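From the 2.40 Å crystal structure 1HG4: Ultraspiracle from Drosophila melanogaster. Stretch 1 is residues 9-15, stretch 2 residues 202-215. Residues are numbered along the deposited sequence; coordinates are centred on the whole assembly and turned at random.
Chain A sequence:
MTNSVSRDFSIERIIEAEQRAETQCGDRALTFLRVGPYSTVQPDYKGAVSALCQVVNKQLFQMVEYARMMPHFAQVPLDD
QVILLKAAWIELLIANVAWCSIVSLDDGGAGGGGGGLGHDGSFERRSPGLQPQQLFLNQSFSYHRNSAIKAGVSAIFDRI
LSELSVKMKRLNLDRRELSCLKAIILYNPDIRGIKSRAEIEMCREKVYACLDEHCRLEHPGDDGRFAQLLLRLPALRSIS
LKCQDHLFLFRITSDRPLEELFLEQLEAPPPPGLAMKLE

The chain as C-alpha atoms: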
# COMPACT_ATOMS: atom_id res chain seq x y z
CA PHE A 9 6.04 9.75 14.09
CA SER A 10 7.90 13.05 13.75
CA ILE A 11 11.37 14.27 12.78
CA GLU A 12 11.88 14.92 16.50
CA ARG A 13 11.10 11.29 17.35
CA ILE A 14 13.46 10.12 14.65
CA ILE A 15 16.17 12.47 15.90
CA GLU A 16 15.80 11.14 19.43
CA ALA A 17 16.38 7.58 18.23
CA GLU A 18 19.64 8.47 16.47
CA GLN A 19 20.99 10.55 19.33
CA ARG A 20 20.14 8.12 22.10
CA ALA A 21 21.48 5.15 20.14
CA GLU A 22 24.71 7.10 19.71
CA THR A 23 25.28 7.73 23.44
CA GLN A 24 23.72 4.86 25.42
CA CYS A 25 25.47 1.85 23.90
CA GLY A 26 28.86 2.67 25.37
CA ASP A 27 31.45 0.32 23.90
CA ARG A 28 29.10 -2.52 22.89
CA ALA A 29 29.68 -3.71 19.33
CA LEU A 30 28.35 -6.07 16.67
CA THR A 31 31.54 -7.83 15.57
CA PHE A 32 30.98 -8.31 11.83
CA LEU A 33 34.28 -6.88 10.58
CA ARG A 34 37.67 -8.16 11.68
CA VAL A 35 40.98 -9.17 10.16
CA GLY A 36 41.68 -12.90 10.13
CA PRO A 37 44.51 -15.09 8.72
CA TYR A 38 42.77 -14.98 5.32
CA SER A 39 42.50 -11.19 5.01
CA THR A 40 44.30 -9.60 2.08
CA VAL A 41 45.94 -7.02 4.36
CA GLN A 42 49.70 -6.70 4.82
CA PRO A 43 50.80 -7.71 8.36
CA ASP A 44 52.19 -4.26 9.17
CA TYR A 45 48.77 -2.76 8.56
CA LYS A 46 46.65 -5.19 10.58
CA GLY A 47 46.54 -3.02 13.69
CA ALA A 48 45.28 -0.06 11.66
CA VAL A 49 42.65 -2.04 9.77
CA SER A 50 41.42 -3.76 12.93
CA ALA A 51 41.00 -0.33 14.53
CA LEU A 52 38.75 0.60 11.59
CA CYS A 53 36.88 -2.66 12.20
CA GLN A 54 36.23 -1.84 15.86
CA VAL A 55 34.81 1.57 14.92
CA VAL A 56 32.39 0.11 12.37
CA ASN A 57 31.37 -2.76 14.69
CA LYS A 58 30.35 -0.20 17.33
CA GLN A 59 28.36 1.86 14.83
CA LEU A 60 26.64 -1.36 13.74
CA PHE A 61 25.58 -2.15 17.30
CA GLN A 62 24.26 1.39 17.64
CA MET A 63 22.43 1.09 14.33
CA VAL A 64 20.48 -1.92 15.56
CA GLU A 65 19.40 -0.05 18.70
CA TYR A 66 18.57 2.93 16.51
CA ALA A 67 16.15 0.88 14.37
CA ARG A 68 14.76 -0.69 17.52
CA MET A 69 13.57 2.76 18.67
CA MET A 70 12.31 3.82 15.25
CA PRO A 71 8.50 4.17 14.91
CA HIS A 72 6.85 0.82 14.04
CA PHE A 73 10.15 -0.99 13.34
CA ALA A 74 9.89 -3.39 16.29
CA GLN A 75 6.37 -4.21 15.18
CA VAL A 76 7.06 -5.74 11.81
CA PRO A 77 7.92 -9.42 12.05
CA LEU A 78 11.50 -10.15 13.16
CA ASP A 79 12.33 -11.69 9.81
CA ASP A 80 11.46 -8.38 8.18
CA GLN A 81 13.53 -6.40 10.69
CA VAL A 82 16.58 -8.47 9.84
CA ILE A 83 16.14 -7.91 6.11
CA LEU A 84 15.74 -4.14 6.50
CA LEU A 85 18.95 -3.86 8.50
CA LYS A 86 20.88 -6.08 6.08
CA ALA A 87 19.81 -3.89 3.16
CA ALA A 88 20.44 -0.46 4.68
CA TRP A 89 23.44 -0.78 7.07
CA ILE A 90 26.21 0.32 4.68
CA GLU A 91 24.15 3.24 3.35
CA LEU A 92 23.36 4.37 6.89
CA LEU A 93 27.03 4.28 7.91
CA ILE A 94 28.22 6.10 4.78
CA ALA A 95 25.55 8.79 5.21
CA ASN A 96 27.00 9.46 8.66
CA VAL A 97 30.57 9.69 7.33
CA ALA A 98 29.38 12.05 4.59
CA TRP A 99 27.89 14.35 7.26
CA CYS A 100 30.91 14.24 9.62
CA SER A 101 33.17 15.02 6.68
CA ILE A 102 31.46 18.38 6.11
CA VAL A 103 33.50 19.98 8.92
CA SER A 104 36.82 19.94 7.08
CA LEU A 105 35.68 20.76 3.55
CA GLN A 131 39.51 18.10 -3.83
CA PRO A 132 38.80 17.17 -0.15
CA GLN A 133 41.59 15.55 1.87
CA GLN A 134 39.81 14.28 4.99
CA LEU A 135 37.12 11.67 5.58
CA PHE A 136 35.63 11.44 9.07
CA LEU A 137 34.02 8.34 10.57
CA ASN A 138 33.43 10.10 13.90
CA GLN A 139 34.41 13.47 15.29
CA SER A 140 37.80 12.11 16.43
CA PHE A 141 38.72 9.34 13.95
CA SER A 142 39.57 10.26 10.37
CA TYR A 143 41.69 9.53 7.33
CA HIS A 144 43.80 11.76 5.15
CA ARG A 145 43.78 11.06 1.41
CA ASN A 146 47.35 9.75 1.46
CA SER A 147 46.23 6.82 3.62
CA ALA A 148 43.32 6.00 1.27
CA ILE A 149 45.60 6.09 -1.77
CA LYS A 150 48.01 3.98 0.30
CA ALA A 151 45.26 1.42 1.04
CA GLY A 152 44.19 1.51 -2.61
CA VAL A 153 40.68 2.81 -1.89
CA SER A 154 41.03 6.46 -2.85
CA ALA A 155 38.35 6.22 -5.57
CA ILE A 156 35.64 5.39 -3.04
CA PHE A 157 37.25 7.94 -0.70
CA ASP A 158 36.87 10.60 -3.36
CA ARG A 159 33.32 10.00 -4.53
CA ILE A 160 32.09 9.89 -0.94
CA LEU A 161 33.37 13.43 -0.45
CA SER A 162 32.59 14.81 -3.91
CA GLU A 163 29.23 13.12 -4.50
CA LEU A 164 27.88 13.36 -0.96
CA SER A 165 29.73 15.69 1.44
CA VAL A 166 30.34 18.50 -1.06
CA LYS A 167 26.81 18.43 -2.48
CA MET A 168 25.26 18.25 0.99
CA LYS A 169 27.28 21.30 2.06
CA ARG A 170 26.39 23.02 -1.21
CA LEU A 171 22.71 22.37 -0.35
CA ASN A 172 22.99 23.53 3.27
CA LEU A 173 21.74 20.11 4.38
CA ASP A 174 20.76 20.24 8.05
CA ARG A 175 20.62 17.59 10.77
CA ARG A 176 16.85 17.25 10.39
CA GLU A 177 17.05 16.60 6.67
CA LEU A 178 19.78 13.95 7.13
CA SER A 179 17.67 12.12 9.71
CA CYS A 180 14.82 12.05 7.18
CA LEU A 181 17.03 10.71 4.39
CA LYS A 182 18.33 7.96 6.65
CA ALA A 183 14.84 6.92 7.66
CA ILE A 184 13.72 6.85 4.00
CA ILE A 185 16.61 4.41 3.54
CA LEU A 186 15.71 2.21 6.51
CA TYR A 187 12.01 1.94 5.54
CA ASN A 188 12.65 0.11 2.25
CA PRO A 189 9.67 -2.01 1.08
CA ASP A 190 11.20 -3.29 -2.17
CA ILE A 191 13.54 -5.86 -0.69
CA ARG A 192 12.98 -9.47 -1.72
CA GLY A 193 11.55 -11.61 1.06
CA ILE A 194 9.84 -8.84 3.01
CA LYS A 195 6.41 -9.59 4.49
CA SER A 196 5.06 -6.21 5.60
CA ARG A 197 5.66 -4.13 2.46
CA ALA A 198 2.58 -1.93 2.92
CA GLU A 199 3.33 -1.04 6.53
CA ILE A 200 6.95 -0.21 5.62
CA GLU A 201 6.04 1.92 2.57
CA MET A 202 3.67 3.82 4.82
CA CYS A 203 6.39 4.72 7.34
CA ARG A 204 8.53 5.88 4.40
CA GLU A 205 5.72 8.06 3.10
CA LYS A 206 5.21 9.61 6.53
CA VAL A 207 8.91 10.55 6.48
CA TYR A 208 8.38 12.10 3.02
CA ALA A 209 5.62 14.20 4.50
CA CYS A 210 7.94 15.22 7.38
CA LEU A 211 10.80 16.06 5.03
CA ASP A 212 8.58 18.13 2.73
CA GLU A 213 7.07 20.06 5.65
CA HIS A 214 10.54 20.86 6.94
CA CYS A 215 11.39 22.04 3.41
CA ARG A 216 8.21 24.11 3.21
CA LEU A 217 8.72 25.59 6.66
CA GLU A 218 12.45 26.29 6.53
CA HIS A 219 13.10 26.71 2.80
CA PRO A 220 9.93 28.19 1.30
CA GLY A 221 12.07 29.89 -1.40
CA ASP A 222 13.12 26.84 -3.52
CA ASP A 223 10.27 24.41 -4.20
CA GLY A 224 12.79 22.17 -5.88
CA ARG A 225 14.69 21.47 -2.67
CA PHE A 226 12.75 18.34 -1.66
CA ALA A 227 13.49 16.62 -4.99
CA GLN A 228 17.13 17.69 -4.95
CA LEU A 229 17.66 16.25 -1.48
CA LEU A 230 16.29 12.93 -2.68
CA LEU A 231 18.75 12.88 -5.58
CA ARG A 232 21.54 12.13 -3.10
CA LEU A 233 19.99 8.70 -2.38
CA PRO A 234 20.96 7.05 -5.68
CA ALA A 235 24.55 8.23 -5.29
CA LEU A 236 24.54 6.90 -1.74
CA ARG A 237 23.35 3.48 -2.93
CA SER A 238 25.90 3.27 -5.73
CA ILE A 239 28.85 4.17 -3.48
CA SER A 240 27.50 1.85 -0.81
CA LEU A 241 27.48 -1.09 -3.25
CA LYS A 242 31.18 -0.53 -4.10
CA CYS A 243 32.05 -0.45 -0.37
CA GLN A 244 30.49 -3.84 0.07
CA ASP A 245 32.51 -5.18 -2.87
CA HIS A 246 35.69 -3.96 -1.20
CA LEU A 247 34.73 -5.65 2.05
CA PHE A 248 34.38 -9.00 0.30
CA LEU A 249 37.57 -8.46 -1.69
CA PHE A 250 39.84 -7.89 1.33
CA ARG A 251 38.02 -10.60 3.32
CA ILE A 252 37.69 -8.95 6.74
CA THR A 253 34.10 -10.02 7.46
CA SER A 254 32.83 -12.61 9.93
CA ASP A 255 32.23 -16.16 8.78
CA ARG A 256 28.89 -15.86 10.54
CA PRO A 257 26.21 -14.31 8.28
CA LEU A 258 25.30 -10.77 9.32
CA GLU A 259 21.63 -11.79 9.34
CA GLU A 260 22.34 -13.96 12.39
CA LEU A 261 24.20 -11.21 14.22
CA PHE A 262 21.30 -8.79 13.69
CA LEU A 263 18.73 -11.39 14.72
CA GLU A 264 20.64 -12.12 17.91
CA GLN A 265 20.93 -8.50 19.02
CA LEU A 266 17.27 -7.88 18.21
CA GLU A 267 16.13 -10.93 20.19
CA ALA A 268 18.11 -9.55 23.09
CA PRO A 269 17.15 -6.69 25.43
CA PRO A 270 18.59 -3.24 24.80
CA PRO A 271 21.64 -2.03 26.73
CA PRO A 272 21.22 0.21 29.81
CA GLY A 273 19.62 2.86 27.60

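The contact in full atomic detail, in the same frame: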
# COMPACT_ATOMS: atom_id res chain seq x y z
N PHE A 9 5.32 9.88 15.39
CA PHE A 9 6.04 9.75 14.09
C PHE A 9 6.39 11.14 13.54
O PHE A 9 5.75 11.64 12.61
CB PHE A 9 5.16 8.99 13.10
CG PHE A 9 5.94 8.16 12.11
CD1 PHE A 9 7.07 8.68 11.49
CD2 PHE A 9 5.58 6.85 11.85
CE1 PHE A 9 7.82 7.90 10.62
CE2 PHE A 9 6.32 6.06 10.99
CZ PHE A 9 7.45 6.59 10.37
N SER A 10 7.44 11.73 14.11
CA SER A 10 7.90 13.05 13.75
C SER A 10 9.42 13.09 13.61
O SER A 10 10.11 12.21 14.12
CB SER A 10 7.50 14.03 14.84
OG SER A 10 8.15 13.70 16.06
N ILE A 11 9.93 14.12 12.94
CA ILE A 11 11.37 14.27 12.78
C ILE A 11 12.04 14.27 14.16
O ILE A 11 13.15 13.76 14.32
CB ILE A 11 11.72 15.59 12.08
CG1 ILE A 11 11.08 15.65 10.70
CG2 ILE A 11 13.22 15.72 11.95
CD1 ILE A 11 11.31 16.97 10.00
N GLU A 12 11.35 14.85 15.14
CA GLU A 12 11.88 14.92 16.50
C GLU A 12 12.02 13.53 17.11
O GLU A 12 12.97 13.27 17.85
CB GLU A 12 10.96 15.77 17.39
CG GLU A 12 10.61 17.14 16.83
CD GLU A 12 9.41 17.11 15.88
OE1 GLU A 12 8.26 16.98 16.38
OE2 GLU A 12 9.61 17.19 14.65
N ARG A 13 11.07 12.64 16.80
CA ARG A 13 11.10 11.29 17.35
C ARG A 13 12.20 10.49 16.66
O ARG A 13 12.82 9.60 17.26
CB ARG A 13 9.75 10.60 17.16
CG ARG A 13 9.31 9.77 18.36
CD ARG A 13 9.32 10.61 19.62
NE ARG A 13 8.05 10.58 20.35
CZ ARG A 13 7.81 11.30 21.45
NH1 ARG A 13 8.75 12.10 21.93
NH2 ARG A 13 6.63 11.22 22.06
N ILE A 14 12.43 10.81 15.40
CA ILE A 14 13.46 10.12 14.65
C ILE A 14 14.83 10.61 15.11
O ILE A 14 15.79 9.84 15.16
CB ILE A 14 13.30 10.37 13.15
CG1 ILE A 14 11.96 9.79 12.69
CG2 ILE A 14 14.45 9.75 12.41
CD1 ILE A 14 11.65 10.06 11.25
N ILE A 15 14.92 11.89 15.44
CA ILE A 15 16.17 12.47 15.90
C ILE A 15 16.54 11.84 17.24
O ILE A 15 17.69 11.46 17.46
CB ILE A 15 16.04 14.01 16.07
CG1 ILE A 15 16.32 14.70 14.73
CG2 ILE A 15 17.04 14.53 17.11
CD1 ILE A 15 17.75 14.54 14.25
N MET A 202 4.44 2.80 4.14
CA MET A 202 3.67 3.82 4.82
C MET A 202 4.60 4.66 5.71
O MET A 202 4.57 5.90 5.66
CB MET A 202 2.54 3.14 5.62
CG MET A 202 1.24 3.91 5.63
SD MET A 202 0.79 4.62 3.99
CE MET A 202 1.35 6.30 4.23
N CYS A 203 5.43 4.01 6.51
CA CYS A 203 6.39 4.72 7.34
C CYS A 203 7.23 5.63 6.43
O CYS A 203 7.43 6.81 6.73
CB CYS A 203 7.33 3.72 8.03
SG CYS A 203 6.50 2.54 9.13
N ARG A 204 7.72 5.08 5.31
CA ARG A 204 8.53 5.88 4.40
C ARG A 204 7.77 7.11 3.93
O ARG A 204 8.32 8.21 3.90
CB ARG A 204 8.94 5.06 3.17
CG ARG A 204 9.50 5.90 2.04
CD ARG A 204 10.04 5.05 0.88
NE ARG A 204 11.34 4.46 1.19
CZ ARG A 204 12.10 3.80 0.32
NH1 ARG A 204 11.71 3.64 -0.94
NH2 ARG A 204 13.27 3.31 0.72
N GLU A 205 6.51 6.93 3.57
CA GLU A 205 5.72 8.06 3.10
C GLU A 205 5.47 9.09 4.19
O GLU A 205 5.38 10.29 3.91
CB GLU A 205 4.41 7.55 2.48
CG GLU A 205 4.66 6.87 1.13
CD GLU A 205 3.41 6.33 0.48
OE1 GLU A 205 2.31 6.83 0.79
OE2 GLU A 205 3.53 5.41 -0.37
N LYS A 206 5.39 8.65 5.44
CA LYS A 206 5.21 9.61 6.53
C LYS A 206 6.50 10.44 6.70
O LYS A 206 6.46 11.60 7.10
CB LYS A 206 4.85 8.87 7.82
CG LYS A 206 3.53 8.14 7.72
CD LYS A 206 3.12 7.47 9.02
CE LYS A 206 1.74 6.83 8.89
NZ LYS A 206 1.38 6.05 10.11
N VAL A 207 7.64 9.84 6.39
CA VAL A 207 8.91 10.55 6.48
C VAL A 207 8.97 11.57 5.34
O VAL A 207 9.50 12.67 5.51
CB VAL A 207 10.12 9.59 6.41
CG1 VAL A 207 11.41 10.39 6.39
CG2 VAL A 207 10.11 8.63 7.61
N TYR A 208 8.42 11.21 4.18
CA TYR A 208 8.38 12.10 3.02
C TYR A 208 7.63 13.35 3.44
O TYR A 208 8.07 14.47 3.21
CB TYR A 208 7.62 11.45 1.87
CG TYR A 208 8.41 10.47 1.03
CD1 TYR A 208 9.79 10.56 0.92
CD2 TYR A 208 7.77 9.46 0.32
CE1 TYR A 208 10.52 9.67 0.12
CE2 TYR A 208 8.47 8.56 -0.48
CZ TYR A 208 9.85 8.67 -0.57
OH TYR A 208 10.55 7.78 -1.36
N ALA A 209 6.46 13.12 4.03
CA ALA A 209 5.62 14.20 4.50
C ALA A 209 6.40 15.08 5.48
O ALA A 209 6.33 16.30 5.40
CB ALA A 209 4.37 13.64 5.16
N CYS A 210 7.15 14.46 6.40
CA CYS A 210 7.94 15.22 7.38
C CYS A 210 9.02 16.04 6.68
O CYS A 210 9.20 17.22 6.96
CB CYS A 210 8.59 14.30 8.41
SG CYS A 210 7.39 13.62 9.61
N LEU A 211 9.73 15.39 5.75
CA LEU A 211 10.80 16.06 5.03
C LEU A 211 10.28 17.26 4.27
O LEU A 211 10.83 18.36 4.37
CB LEU A 211 11.49 15.08 4.08
CG LEU A 211 12.73 15.62 3.35
CD1 LEU A 211 13.76 16.10 4.37
CD2 LEU A 211 13.31 14.56 2.45
N ASP A 212 9.19 17.06 3.52
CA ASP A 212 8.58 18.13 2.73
C ASP A 212 8.16 19.30 3.61
O ASP A 212 8.43 20.45 3.28
CB ASP A 212 7.37 17.59 1.95
CG ASP A 212 6.82 18.59 0.95
OD1 ASP A 212 7.53 18.87 -0.04
OD2 ASP A 212 5.71 19.11 1.15
N GLU A 213 7.50 19.01 4.73
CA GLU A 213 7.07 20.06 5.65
C GLU A 213 8.27 20.88 6.12
O GLU A 213 8.22 22.11 6.16
CB GLU A 213 6.36 19.45 6.85
CG GLU A 213 5.89 20.47 7.87
CD GLU A 213 5.19 19.83 9.06
OE1 GLU A 213 5.78 18.91 9.68
OE2 GLU A 213 4.06 20.24 9.39
N HIS A 214 9.34 20.19 6.49
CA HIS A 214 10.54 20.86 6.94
C HIS A 214 11.03 21.77 5.80
O HIS A 214 11.45 22.90 6.04
CB HIS A 214 11.62 19.84 7.29
CG HIS A 214 12.88 20.45 7.79
ND1 HIS A 214 13.00 20.97 9.06
CD2 HIS A 214 14.06 20.70 7.17
CE1 HIS A 214 14.20 21.50 9.21
NE2 HIS A 214 14.86 21.35 8.07
N CYS A 215 10.98 21.27 4.58
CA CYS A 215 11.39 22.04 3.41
C CYS A 215 10.50 23.27 3.26
O CYS A 215 11.00 24.39 3.08
CB CYS A 215 11.28 21.19 2.15
SG CYS A 215 12.65 20.05 1.92

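No hydrogen bond joins the two stretches; the contact, which buries 390 Å² summed over both sides, rests on apolar and aromatic packing. The helix beginning at Ile11 crosses helix 202-215 at -109°, with an axial closest approach of 11.3 Å, a gap bridged by side chains.

Aromatic contacts centre on Phe9, which has the largest covered area. Lys206 CB stands 4.2 Å from the centroid of the Phe9 ring and 8° off its normal, the geometry of a CH-pi interaction, so the aliphatic part of the lysine covers one face. At the ring edge, Cys203 SG lies 5.3 Å from the centroid of the Phe9 ring, 87° off the normal, and Val207 CG2 sits 3.9 Å from Phe9 CE1.

Apolar contacts continue the packing along the helix. Ile11 CG1 meets Cys210 CB at 3.6 Å; although the CA-to-CB bond of Ile11 points sideways, its side-chain end comes nearer, and Ile11 CD1 reaches 4.0 Å from His214 CB. Val207 CG2 also touches Ile14 CD1, at 4.2 Å, and is thus shared with Phe9.

Hydrogen bonding within the two stretches stays inside each one. In stretch 1, Arg13 N donates to Ser10 OG (3.2 Å, N-H...acceptor angle 145°), capping the helix N-terminus, while the CA-to-CB bond of Ser10 points away from stretch 2.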